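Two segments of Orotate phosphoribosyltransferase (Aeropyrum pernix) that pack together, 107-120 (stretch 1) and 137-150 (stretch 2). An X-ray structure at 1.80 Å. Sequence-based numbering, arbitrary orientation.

Stretch 1 (107-120) GRVVVVDDVATTGT
Stretch 2 (137-150) GTALVLVDRGEGAG

Strands 108-113 and 137-141 run parallel, approaching to 4.7 Å with a crossing angle of -28°; the stretches bury 903 Å², both sides summed. At Gly137 (phi/psi -130/1), water 1 accepts from Gly137 N (2.8 Å) and donates to Val109 O (2.8 Å); a CB here would lie 3.1 Å from Arg108 NH2. Extended, buried backbone follows: Thr138 O accepts from Val111 N (3.3 Å), Leu140 N donates to Val111 O (2.8 Å), and Leu140 O accepts from Asp113 N (3.0 Å). Ala139 pairs with Val111 (m), CB 3.5 Å from Val111 CG2. On the other face Leu140 (t, p) fills apolar space, CB 4.2 Å from Val110 CG1 and CD2 4.3 Å from Val112 CG2, both valines t. Val141 (m) places CG2 4.1 Å from Ala116 CB.

At Leu142 (-79/-48) the chain turns a corner, matched at Asp114 (-75/-49), whose O accepts from Leu142 N (3.0 Å) and Val143 N (3.2 Å). Pairing resumes, Val143 (t) with Val115 (t): Ala116 N donates to Val143 O (2.9 Å) and Arg145 N to Ala116 O (3.0 Å). Water 2 bridges Asp144 OD1 and Thr117 O. Arg145 (m, t, p) brings CD 3.7 Å from Thr117 CG2, while its NE salt-bridges Glu147 OE1 (3.0 Å). Gly148 (100/-10), at the N-cap position, would jam a CB against the preceding carbonyl; Ala149 CB meets Ala116 CB at 3.9 Å, and Gly119 (94/-12) leaves Ala149 CA room.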

# COMPACT_ATOMS: atom_id res chain seq x y z
N GLY A 107 7.23 16.22 -11.30
CA GLY A 107 6.29 16.41 -12.37
C GLY A 107 4.88 16.52 -11.82
O GLY A 107 4.69 16.67 -10.61
N ARG A 108 3.89 16.44 -12.70
CA ARG A 108 2.50 16.53 -12.28
C ARG A 108 2.00 15.17 -11.82
O ARG A 108 2.17 14.17 -12.52
CB ARG A 108 1.64 17.06 -13.43
CG ARG A 108 0.19 17.33 -13.04
CD ARG A 108 -0.64 17.76 -14.24
NE ARG A 108 -2.04 18.00 -13.87
CZ ARG A 108 -2.46 19.05 -13.17
NH1 ARG A 108 -1.59 19.97 -12.76
NH2 ARG A 108 -3.74 19.17 -12.86
N VAL A 109 1.38 15.13 -10.65
CA VAL A 109 0.86 13.87 -10.12
C VAL A 109 -0.60 13.98 -9.70
O VAL A 109 -1.16 15.07 -9.62
CB VAL A 109 1.67 13.43 -8.88
CG1 VAL A 109 3.15 13.41 -9.20
CG2 VAL A 109 1.38 14.36 -7.71
N VAL A 110 -1.20 12.82 -9.45
CA VAL A 110 -2.58 12.76 -8.98
C VAL A 110 -2.51 11.99 -7.66
O VAL A 110 -1.86 10.95 -7.58
CB VAL A 110 -3.49 11.98 -9.95
CG1 VAL A 110 -4.86 11.75 -9.32
CG2 VAL A 110 -3.65 12.77 -11.25
N VAL A 111 -3.14 12.52 -6.62
CA VAL A 111 -3.14 11.84 -5.33
C VAL A 111 -4.37 10.96 -5.22
O VAL A 111 -5.44 11.31 -5.73
CB VAL A 111 -3.13 12.84 -4.15
CG1 VAL A 111 -1.82 13.58 -4.12
CG2 VAL A 111 -4.28 13.81 -4.27
N VAL A 112 -4.21 9.82 -4.56
CA VAL A 112 -5.30 8.85 -4.42
C VAL A 112 -5.52 8.42 -2.97
O VAL A 112 -4.57 8.11 -2.25
CB VAL A 112 -5.00 7.59 -5.26
CG1 VAL A 112 -6.10 6.55 -5.08
CG2 VAL A 112 -4.85 7.97 -6.73
N ASP A 113 -6.78 8.39 -2.55
CA ASP A 113 -7.12 7.94 -1.21
C ASP A 113 -8.40 7.13 -1.35
O ASP A 113 -9.14 7.31 -2.32
CB ASP A 113 -7.35 9.12 -0.26
CG ASP A 113 -7.11 8.76 1.20
OD1 ASP A 113 -6.90 7.56 1.49
OD2 ASP A 113 -7.14 9.66 2.05
N ASP A 114 -8.68 6.23 -0.40
CA ASP A 114 -9.89 5.44 -0.54
C ASP A 114 -11.15 6.22 -0.22
O ASP A 114 -12.09 6.22 -1.02
CB ASP A 114 -9.79 4.14 0.28
CG ASP A 114 -9.59 4.36 1.77
OD1 ASP A 114 -9.26 5.48 2.21
OD2 ASP A 114 -9.74 3.37 2.52
N VAL A 115 -11.16 6.93 0.91
CA VAL A 115 -12.34 7.70 1.32
C VAL A 115 -11.99 9.12 1.74
O VAL A 115 -11.07 9.34 2.53
CB VAL A 115 -13.06 7.00 2.50
CG1 VAL A 115 -14.25 7.82 2.95
CG2 VAL A 115 -13.50 5.61 2.09
N ALA A 116 -12.72 10.09 1.20
CA ALA A 116 -12.51 11.49 1.55
C ALA A 116 -13.47 11.84 2.69
O ALA A 116 -14.68 11.71 2.55
CB ALA A 116 -12.77 12.39 0.34
N THR A 117 -12.91 12.27 3.81
CA THR A 117 -13.72 12.64 4.96
C THR A 117 -13.70 14.16 5.08
O THR A 117 -14.49 14.84 4.43
CB THR A 117 -13.18 11.98 6.26
OG1 THR A 117 -11.83 12.39 6.49
CG2 THR A 117 -13.22 10.47 6.13
N THR A 118 -12.80 14.70 5.89
CA THR A 118 -12.71 16.15 6.06
C THR A 118 -11.84 16.77 4.96
O THR A 118 -11.93 17.96 4.69
CB THR A 118 -12.11 16.52 7.43
OG1 THR A 118 -10.79 15.97 7.53
CG2 THR A 118 -12.98 15.98 8.55
N GLY A 119 -11.00 15.94 4.35
CA GLY A 119 -10.12 16.41 3.31
C GLY A 119 -8.75 16.81 3.82
O GLY A 119 -7.82 17.01 3.03
N THR A 120 -8.61 16.91 5.14
CA THR A 120 -7.33 17.31 5.73
C THR A 120 -6.18 16.32 5.50
O THR A 120 -5.03 16.74 5.35
CB THR A 120 -7.47 17.57 7.26
OG1 THR A 120 -8.13 16.47 7.88
CG2 THR A 120 -8.27 18.84 7.51
N GLY A 137 -3.15 18.94 -8.91
CA GLY A 137 -4.40 19.68 -8.91
C GLY A 137 -5.62 18.79 -8.83
O GLY A 137 -6.75 19.27 -8.84
N THR A 138 -5.39 17.48 -8.75
CA THR A 138 -6.48 16.52 -8.69
C THR A 138 -6.26 15.48 -7.59
O THR A 138 -5.16 14.95 -7.43
CB THR A 138 -6.62 15.77 -10.03
OG1 THR A 138 -6.89 16.72 -11.08
CG2 THR A 138 -7.75 14.75 -9.97
N ALA A 139 -7.33 15.19 -6.85
CA ALA A 139 -7.33 14.18 -5.80
C ALA A 139 -8.45 13.23 -6.20
O ALA A 139 -9.56 13.66 -6.51
CB ALA A 139 -7.61 14.81 -4.44
N LEU A 140 -8.14 11.94 -6.19
CA LEU A 140 -9.08 10.92 -6.61
C LEU A 140 -9.37 9.95 -5.47
O LEU A 140 -8.45 9.43 -4.85
CB LEU A 140 -8.49 10.18 -7.82
CG LEU A 140 -9.12 8.88 -8.29
CD1 LEU A 140 -10.51 9.16 -8.82
CD2 LEU A 140 -8.24 8.25 -9.37
N VAL A 141 -10.65 9.71 -5.21
CA VAL A 141 -11.05 8.78 -4.15
C VAL A 141 -12.19 7.89 -4.64
O VAL A 141 -12.84 8.19 -5.64
CB VAL A 141 -11.52 9.51 -2.87
CG1 VAL A 141 -10.42 10.43 -2.36
CG2 VAL A 141 -12.80 10.29 -3.13
N LEU A 142 -12.42 6.79 -3.93
CA LEU A 142 -13.49 5.87 -4.28
C LEU A 142 -14.81 6.43 -3.77
O LEU A 142 -15.80 6.49 -4.50
CB LEU A 142 -13.24 4.50 -3.64
CG LEU A 142 -12.23 3.59 -4.35
CD1 LEU A 142 -11.90 2.41 -3.44
CD2 LEU A 142 -12.82 3.12 -5.68
N VAL A 143 -14.80 6.85 -2.51
CA VAL A 143 -16.00 7.40 -1.88
C VAL A 143 -15.77 8.73 -1.18
O VAL A 143 -14.84 8.88 -0.38
CB VAL A 143 -16.59 6.40 -0.85
CG1 VAL A 143 -17.76 7.05 -0.11
CG2 VAL A 143 -17.05 5.14 -1.55
N ASP A 144 -16.61 9.70 -1.50
CA ASP A 144 -16.53 11.00 -0.86
C ASP A 144 -17.70 11.06 0.12
O ASP A 144 -18.85 10.89 -0.28
CB ASP A 144 -16.63 12.12 -1.90
CG ASP A 144 -16.67 13.51 -1.28
OD1 ASP A 144 -16.31 13.65 -0.08
OD2 ASP A 144 -17.03 14.48 -1.99
N ARG A 145 -17.40 11.27 1.40
CA ARG A 145 -18.46 11.33 2.39
C ARG A 145 -19.35 12.55 2.17
O ARG A 145 -20.47 12.61 2.68
CB ARG A 145 -17.88 11.36 3.80
CG ARG A 145 -17.21 10.06 4.23
CD ARG A 145 -16.91 10.10 5.72
NE ARG A 145 -18.14 10.30 6.48
CZ ARG A 145 -18.95 9.32 6.87
NH1 ARG A 145 -18.65 8.06 6.60
NH2 ARG A 145 -20.07 9.61 7.51
N GLY A 146 -18.84 13.52 1.41
CA GLY A 146 -19.59 14.73 1.14
C GLY A 146 -19.74 15.55 2.40
O GLY A 146 -20.80 16.12 2.68
N GLU A 147 -18.65 15.63 3.17
CA GLU A 147 -18.67 16.37 4.42
C GLU A 147 -17.59 17.44 4.51
O GLU A 147 -16.90 17.57 5.52
CB GLU A 147 -18.59 15.38 5.59
CG GLU A 147 -19.81 14.44 5.61
CD GLU A 147 -19.73 13.31 6.62
OE1 GLU A 147 -18.65 13.11 7.22
OE2 GLU A 147 -20.75 12.62 6.81
N GLY A 148 -17.44 18.20 3.43
CA GLY A 148 -16.47 19.28 3.41
C GLY A 148 -15.12 19.08 2.74
O GLY A 148 -14.39 20.04 2.56
N ALA A 149 -14.78 17.85 2.36
CA ALA A 149 -13.50 17.58 1.72
C ALA A 149 -13.30 18.36 0.43
O ALA A 149 -12.26 18.99 0.22
CB ALA A 149 -13.33 16.08 1.46
N GLY A 150 -14.30 18.31 -0.45
CA GLY A 150 -14.19 19.01 -1.71
C GLY A 150 -14.01 20.51 -1.58
O GLY A 150 -13.23 21.11 -2.32
O HOH W 1 -3.18 16.69 -10.64
O HOH W 2 -16.14 14.99 2.31